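Long-range contacts in phosphate transporter (Thermotoga maritima MSB8, PDB 6L85), which probably imports phosphate across the cell membrane by coupling its uptake to sodium ions: residues S61-K66 with V278-I284; A42-M46 with S297-F301. All coordinates share one frame; numbering follows the deposited sequence.

Contact 1: S61-K66 with V278-I284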
ATOM      1  N   SER B  61      17.960  -5.272  -9.460  1.00 33.77           N
ATOM      2  CA  SER B  61      18.701  -6.430  -8.944  1.00 39.83           C
ATOM      3  C   SER B  61      19.182  -7.340 -10.078  1.00 37.24           C
ATOM      4  O   SER B  61      20.287  -7.904 -10.012  1.00 37.44           O
ATOM      5  CB  SER B  61      17.834  -7.217  -7.949  1.00 34.22           C
ATOM      6  OG  SER B  61      17.428  -6.404  -6.856  1.00 32.94           O
ATOM      7  N   GLN B  62      18.367  -7.493 -11.131  1.00 37.50           N
ATOM      8  CA  GLN B  62      18.806  -8.274 -12.291  1.00 42.45           C
ATOM      9  C   GLN B  62      20.035  -7.654 -12.961  1.00 41.62           C
ATOM     10  O   GLN B  62      20.958  -8.372 -13.378  1.00 44.25           O
ATOM     11  CB  GLN B  62      17.669  -8.397 -13.298  1.00 40.36           C
ATOM     12  CG  GLN B  62      16.563  -9.330 -12.859  1.00 47.61           C
ATOM     13  CD  GLN B  62      15.261  -8.962 -13.511  1.00 59.10           C
ATOM     14  OE1 GLN B  62      15.256  -8.415 -14.625  1.00 62.13           O
ATOM     15  NE2 GLN B  62      14.138  -9.226 -12.820  1.00 60.66           N
ATOM     16  N   THR B  63      20.069  -6.321 -13.070  1.00 39.11           N
ATOM     17  CA  THR B  63      21.213  -5.666 -13.703  1.00 40.93           C
ATOM     18  C   THR B  63      22.468  -5.829 -12.862  1.00 44.93           C
ATOM     19  O   THR B  63      23.549  -6.095 -13.389  1.00 44.36           O
ATOM     20  CB  THR B  63      20.912  -4.194 -13.937  1.00 40.70           C
ATOM     21  OG1 THR B  63      19.711  -4.088 -14.705  1.00 37.74           O
ATOM     22  CG2 THR B  63      22.075  -3.517 -14.696  1.00 43.45           C
ATOM     23  N   ILE B  64      22.346  -5.681 -11.546  1.00 42.06           N
ATOM     24  CA  ILE B  64      23.508  -5.930 -10.696  1.00 43.99           C
ATOM     25  C   ILE B  64      24.001  -7.366 -10.875  1.00 45.73           C
ATOM     26  O   ILE B  64      25.211  -7.629 -10.857  1.00 43.17           O
ATOM     27  CB  ILE B  64      23.187  -5.612  -9.220  1.00 36.73           C
ATOM     28  CG1 ILE B  64      22.868  -4.122  -9.062  1.00 37.47           C
ATOM     29  CG2 ILE B  64      24.342  -6.022  -8.295  1.00 31.16           C
ATOM     30  CD1 ILE B  64      23.976  -3.179  -9.495  1.00 41.99           C
ATOM     31  N   VAL B  65      23.080  -8.320 -11.063  1.00 44.04           N
ATOM     32  CA  VAL B  65      23.525  -9.709 -11.163  1.00 42.92           C
ATOM     33  C   VAL B  65      24.291  -9.953 -12.475  1.00 48.82           C
ATOM     34  O   VAL B  65      25.342 -10.606 -12.472  1.00 49.63           O
ATOM     35  CB  VAL B  65      22.343 -10.681 -10.985  1.00 40.96           C
ATOM     36  CG1 VAL B  65      22.732 -12.085 -11.430  1.00 41.58           C
ATOM     37  CG2 VAL B  65      21.909 -10.722  -9.506  1.00 40.05           C
ATOM     38  N   LYS B  66      23.818  -9.421 -13.611  1.00 46.21           N
ATOM     39  CA  LYS B  66      24.557  -9.736 -14.837  1.00 54.10           C
ATOM     40  C   LYS B  66      24.900  -8.538 -15.727  1.00 53.62           C
ATOM     41  O   LYS B  66      25.186  -8.731 -16.913  1.00 59.68           O
ATOM     42  CB  LYS B  66      23.801 -10.781 -15.660  1.00 55.09           C
ATOM     43  CG  LYS B  66      22.398 -10.391 -16.060  1.00 58.67           C
ATOM     44  CD  LYS B  66      21.810 -11.461 -16.979  1.00 68.61           C
ATOM     45  CE  LYS B  66      22.255 -12.861 -16.553  1.00 65.53           C
ATOM     46  NZ  LYS B  66      22.132 -13.858 -17.656  1.00 73.22           N
ATOM     47  N   VAL B 278      24.338 -19.438 -13.787  1.00 57.00           N
ATOM     48  CA  VAL B 278      23.344 -18.363 -13.821  1.00 56.86           C
ATOM     49  C   VAL B 278      22.546 -18.487 -15.114  1.00 56.16           C
ATOM     50  O   VAL B 278      23.124 -18.379 -16.201  1.00 58.37           O
ATOM     51  CB  VAL B 278      24.012 -16.984 -13.721  1.00 56.68           C
ATOM     52  CG1 VAL B 278      22.967 -15.863 -13.729  1.00 55.43           C
ATOM     53  CG2 VAL B 278      24.865 -16.918 -12.480  1.00 57.84           C
ATOM     54  N   PRO B 279      21.233 -18.700 -15.046  1.00 62.23           N
ATOM     55  CA  PRO B 279      20.452 -18.982 -16.260  1.00 55.19           C
ATOM     56  C   PRO B 279      20.351 -17.778 -17.184  1.00 63.43           C
ATOM     57  O   PRO B 279      20.781 -16.667 -16.876  1.00 61.02           O
ATOM     58  CB  PRO B 279      19.072 -19.366 -15.720  1.00 58.44           C
ATOM     59  CG  PRO B 279      19.022 -18.758 -14.355  1.00 54.89           C
ATOM     60  CD  PRO B 279      20.423 -18.826 -13.823  1.00 52.38           C
ATOM     61  N   LYS B 280      19.767 -18.045 -18.358  1.00 66.91           N
ATOM     62  CA  LYS B 280      19.546 -17.023 -19.374  1.00 69.57           C
ATOM     63  C   LYS B 280      18.788 -15.848 -18.775  1.00 67.12           C
ATOM     64  O   LYS B 280      19.269 -14.708 -18.749  1.00 65.67           O
ATOM     65  CB  LYS B 280      18.772 -17.626 -20.548  1.00 68.26           C
ATOM     66  CG  LYS B 280      19.197 -19.054 -20.931  1.00 74.03           C
ATOM     67  CD  LYS B 280      18.292 -19.670 -22.025  1.00 81.63           C
ATOM     68  CE  LYS B 280      17.848 -21.101 -21.679  1.00 76.18           C
ATOM     69  NZ  LYS B 280      16.390 -21.324 -21.956  1.00 79.51           N
ATOM     70  N   THR B 281      17.595 -16.125 -18.271  1.00 66.96           N
ATOM     71  CA  THR B 281      16.768 -15.128 -17.616  1.00 65.06           C
ATOM     72  C   THR B 281      16.852 -15.343 -16.103  1.00 67.78           C
ATOM     73  O   THR B 281      16.530 -16.431 -15.602  1.00 64.99           O
ATOM     74  CB  THR B 281      15.330 -15.231 -18.130  1.00 74.34           C
ATOM     75  OG1 THR B 281      14.663 -16.326 -17.493  1.00 79.60           O
ATOM     76  CG2 THR B 281      15.335 -15.493 -19.637  1.00 69.31           C
ATOM     77  N   VAL B 282      17.275 -14.304 -15.384  1.00 66.00           N
ATOM     78  CA  VAL B 282      17.483 -14.372 -13.941  1.00 65.49           C
ATOM     79  C   VAL B 282      16.182 -14.052 -13.213  1.00 59.77           C
ATOM     80  O   VAL B 282      15.517 -13.055 -13.513  1.00 60.95           O
ATOM     81  CB  VAL B 282      18.597 -13.400 -13.511  1.00 64.96           C
ATOM     82  CG1 VAL B 282      18.711 -13.329 -11.986  1.00 60.65           C
ATOM     83  CG2 VAL B 282      19.919 -13.805 -14.129  1.00 65.27           C
ATOM     84  N   GLU B 283      15.815 -14.891 -12.252  1.00 61.55           N
ATOM     85  CA  GLU B 283      14.710 -14.602 -11.344  1.00 58.92           C
ATOM     86  C   GLU B 283      15.296 -14.296  -9.971  1.00 50.11           C
ATOM     87  O   GLU B 283      15.996 -15.136  -9.390  1.00 49.39           O
ATOM     88  CB  GLU B 283      13.730 -15.773 -11.276  1.00 66.50           C
ATOM     89  CG  GLU B 283      13.546 -16.498 -12.599  1.00 71.09           C
ATOM     90  CD  GLU B 283      13.206 -17.975 -12.417  1.00 87.57           C
ATOM     91  OE1 GLU B 283      13.782 -18.622 -11.504  1.00 82.32           O
ATOM     92  OE2 GLU B 283      12.365 -18.489 -13.193  1.00 98.06           O
ATOM     93  N   ILE B 284      15.043 -13.089  -9.471  1.00 42.02           N
ATOM     94  CA  ILE B 284      15.582 -12.687  -8.171  1.00 42.82           C
ATOM     95  C   ILE B 284      14.780 -13.353  -7.057  1.00 43.87           C
ATOM     96  O   ILE B 284      13.568 -13.110  -6.940  1.00 44.42           O
ATOM     97  CB  ILE B 284      15.579 -11.159  -8.004  1.00 40.47           C
ATOM     98  CG1 ILE B 284      16.412 -10.500  -9.112  1.00 41.82           C
ATOM     99  CG2 ILE B 284      16.131 -10.782  -6.619  1.00 34.88           C
ATOM    100  CD1 ILE B 284      17.908 -10.740  -8.950  1.00 36.10           C
TER
HETATM  101  O   HOH W   1      12.963 -11.525 -10.586  1.00 50.52           O
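The flat carboxamide of Gln62 turns one face to the loop 278-284, and the carbonyl oxygen Val282 O sits over that face, 4.1 Å from Gln62 CD. This is packing against the amide plane; the amide nitrogen Gln62 NE2 instead makes a weak bond to a water, which takes a firmer one from Ile284 N at 2.8 Å. Lower in the Gln62 chain, CG rests against the loop as well, with Ile284 CG1 crossing it at a slant. Two peptide carbonyls of the loop form the other polar patch, and the ammonium of Lys66 grips both. Its NZ lies 3.2 Å from Pro279 O, tilted only 15° out of that carbonyl plane, but it approaches Lys280 O from above the plane, 38° out of it. Lys66 reaches this spot because its CG stands between the backbone N and the carbonyl carbon (chi1 58°) and the chain bends again at chi3. On the way Lys66 CE slides past Val282 CG2 at 3.5 Å, running opposite to the valine.

The elements joined are helix 58-66 and the irregular connection between helix 260-275 and helix 286-302, in this all-helical transporter. Val65 supplies the apolar side. Its CG1 faces Val282 CG1 at 4.2 Å and also approaches Val278 CG1, while its CG2 meets Ile284 CD1 at 4.0 Å. One turn earlier, Ser61 CB closes on the same Ile284 CD1, at 3.7 Å, and its hydroxyl OG is hydrogen-bonded to Gly57 O, at the junction of helix 38-56 and helix 58-66. Outside the two segments, helix 260-275 touches Val282 through Ile271 and Ser61 through Ala260, and Leu289 of helix 286-302 touches both Ser61 and Ile284.

Contact 2: A42-M46 with S297-F301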
ATOM      1  N   ALA B  42      12.371   8.577  10.378  1.00 37.76           N
ATOM      2  CA  ALA B  42      12.953   7.241  10.339  1.00 40.95           C
ATOM      3  C   ALA B  42      11.872   6.161  10.272  1.00 40.70           C
ATOM      4  O   ALA B  42      11.989   5.213   9.490  1.00 39.34           O
ATOM      5  CB  ALA B  42      13.870   7.034  11.544  1.00 37.48           C
ATOM      6  N   LEU B  43      10.804   6.289  11.072  1.00 42.18           N
ATOM      7  CA  LEU B  43       9.764   5.247  11.067  1.00 40.81           C
ATOM      8  C   LEU B  43       9.026   5.190   9.725  1.00 37.79           C
ATOM      9  O   LEU B  43       8.777   4.093   9.159  1.00 37.59           O
ATOM     10  CB  LEU B  43       8.783   5.487  12.219  1.00 40.20           C
ATOM     11  CG  LEU B  43       9.401   5.362  13.615  1.00 45.24           C
ATOM     12  CD1 LEU B  43       8.463   5.891  14.740  1.00 41.07           C
ATOM     13  CD2 LEU B  43       9.844   3.935  13.891  1.00 39.06           C
ATOM     14  N   ILE B  44       8.677   6.366   9.197  1.00 32.25           N
ATOM     15  CA  ILE B  44       8.045   6.427   7.883  1.00 39.30           C
ATOM     16  C   ILE B  44       8.943   5.783   6.835  1.00 37.90           C
ATOM     17  O   ILE B  44       8.496   4.936   6.041  1.00 37.76           O
ATOM     18  CB  ILE B  44       7.708   7.881   7.502  1.00 41.56           C
ATOM     19  CG1 ILE B  44       6.847   8.547   8.568  1.00 45.53           C
ATOM     20  CG2 ILE B  44       7.005   7.923   6.154  1.00 43.05           C
ATOM     21  CD1 ILE B  44       6.542   9.995   8.269  1.00 43.51           C
ATOM     22  N   ALA B  45      10.226   6.179   6.812  1.00 40.29           N
ATOM     23  CA  ALA B  45      11.142   5.652   5.801  1.00 37.96           C
ATOM     24  C   ALA B  45      11.276   4.151   5.932  1.00 37.87           C
ATOM     25  O   ALA B  45      11.383   3.449   4.930  1.00 38.99           O
ATOM     26  CB  ALA B  45      12.515   6.311   5.913  1.00 35.92           C
ATOM     27  N   MET B  46      11.275   3.641   7.168  1.00 37.66           N
ATOM     28  CA  MET B  46      11.352   2.202   7.383  1.00 43.64           C
ATOM     29  C   MET B  46      10.274   1.482   6.601  1.00 41.71           C
ATOM     30  O   MET B  46      10.534   0.462   5.951  1.00 40.63           O
ATOM     31  CB  MET B  46      11.207   1.879   8.867  1.00 37.71           C
ATOM     32  CG  MET B  46      12.484   2.045   9.642  1.00 43.65           C
ATOM     33  SD  MET B  46      12.237   1.484  11.330  1.00 44.15           S
ATOM     34  CE  MET B  46      12.732  -0.231  11.190  1.00 35.04           C
ATOM     35  N   SER B 297      15.731  -0.869   6.155  1.00 37.48           N
ATOM     36  CA  SER B 297      14.877  -0.299   7.205  1.00 37.16           C
ATOM     37  C   SER B 297      15.614  -0.202   8.537  1.00 37.90           C
ATOM     38  O   SER B 297      15.559   0.826   9.231  1.00 36.36           O
ATOM     39  CB  SER B 297      13.618  -1.152   7.373  1.00 36.19           C
ATOM     40  OG  SER B 297      12.745  -0.929   6.281  1.00 42.90           O
ATOM     41  N   LEU B 298      16.306  -1.272   8.913  1.00 34.87           N
ATOM     42  CA  LEU B 298      17.014  -1.271  10.183  1.00 37.93           C
ATOM     43  C   LEU B 298      18.178  -0.278  10.161  1.00 39.89           C
ATOM     44  O   LEU B 298      18.436   0.403  11.159  1.00 39.50           O
ATOM     45  CB  LEU B 298      17.459  -2.701  10.514  1.00 38.09           C
ATOM     46  CG  LEU B 298      16.340  -3.638  11.021  1.00 43.70           C
ATOM     47  CD1 LEU B 298      16.805  -5.079  11.181  1.00 40.93           C
ATOM     48  CD2 LEU B 298      15.736  -3.170  12.357  1.00 42.80           C
ATOM     49  N   GLY B 299      18.868  -0.139   9.022  1.00 40.82           N
ATOM     50  CA  GLY B 299      19.911   0.868   8.927  1.00 37.47           C
ATOM     51  C   GLY B 299      19.357   2.277   9.022  1.00 40.72           C
ATOM     52  O   GLY B 299      19.976   3.163   9.615  1.00 34.89           O
ATOM     53  N   VAL B 300      18.184   2.508   8.427  1.00 40.99           N
ATOM     54  CA  VAL B 300      17.543   3.810   8.552  1.00 38.34           C
ATOM     55  C   VAL B 300      17.294   4.122  10.015  1.00 42.96           C
ATOM     56  O   VAL B 300      17.570   5.231  10.487  1.00 40.37           O
ATOM     57  CB  VAL B 300      16.223   3.851   7.761  1.00 40.76           C
ATOM     58  CG1 VAL B 300      15.307   4.994   8.314  1.00 38.88           C
ATOM     59  CG2 VAL B 300      16.472   4.006   6.279  1.00 32.25           C
ATOM     60  N   PHE B 301      16.785   3.136  10.762  1.00 39.62           N
ATOM     61  CA  PHE B 301      16.410   3.405  12.146  1.00 44.76           C
ATOM     62  C   PHE B 301      17.614   3.521  13.077  1.00 43.65           C
ATOM     63  O   PHE B 301      17.640   4.400  13.938  1.00 48.28           O
ATOM     64  CB  PHE B 301      15.470   2.324  12.677  1.00 42.66           C
ATOM     65  CG  PHE B 301      14.949   2.619  14.054  1.00 42.50           C
ATOM     66  CD1 PHE B 301      13.947   3.564  14.247  1.00 47.29           C
ATOM     67  CD2 PHE B 301      15.484   1.983  15.159  1.00 45.42           C
ATOM     68  CE1 PHE B 301      13.459   3.848  15.538  1.00 49.32           C
ATOM     69  CE2 PHE B 301      15.006   2.254  16.457  1.00 53.03           C
ATOM     70  CZ  PHE B 301      13.988   3.186  16.645  1.00 47.15           C
TER
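Helices 38-56 and 286-302 pack here as an antiparallel pair, their segments at 173° with axes 8.7 Å apart, and Met46 is a knob set in a hole formed by Ser297, Leu298, Val300 and Phe301. Met46 fills the hole with its whole chain. Its SD touches Phe301 CB at 3.6 Å and lies obliquely off the ring, 4.8 Å from its centroid, a Met-aromatic contact. A bend at chi3 (92°) turns the methyl CE back over the Ser297 backbone and toward Leu298 CD2, while Met46 CG presses on Ser297 O.

The ring of Phe301 is put there by a CG anti to the backbone N (chi1 -175°). Leu43 lies alongside it, pointing the same way, with CD2 at 4.0 Å from Phe301 CE1, and Ala42 CB comes obliquely toward the ring. Around the ring the second subunit joins in: Phe215 of that neighbouring subunit meets it edge-to-face, and Phe219 of the same subunit also reaches it. Val300 CG1 fits between alanines, 3.9 Å from Ala45 CB. The same Val300 CG1 lies 3.5 Å from Ala42 O; Val23 of helix 2-32 touches both Ala45 and Val300.

With an alanine at Met46 the hole would probably be left partly unfilled and the Phe301 ring would lose its sulfur neighbour. At this end the helices come close, Met46 CA and Ser297 CA being 4.3 Å apart, and the hydroxyl Ser297 OG donates a short 2.6 Å bond to Met46 O, in the carbonyl plane and on a lone pair. The buried hydroxyl thus gives its main bond to the facing helix and a weak one to Gly293 O of its own, a polar link that probably helps hold the register of a largely apolar interface.

Overall arrangement
Contacts 1 and 2 are separate patches, their centres 28 Å apart and their nearest atoms about 14 Å, yet the same two parts of the chain make both. Helix 38-56 of contact 2 is followed directly by helix 58-66 of contact 1, while the loop 278-284 of contact 1 leads into helix 286-302, which carries 297-301. Contact 2 is buried and lies beside the second subunit; contact 1 is partly exposed, and no other protein chain of the assembly touches it. Neither binds sodium itself: the side chain of Ser61 is about 10 Å from a sodium ion, and that of Val300 about 11 Å from one.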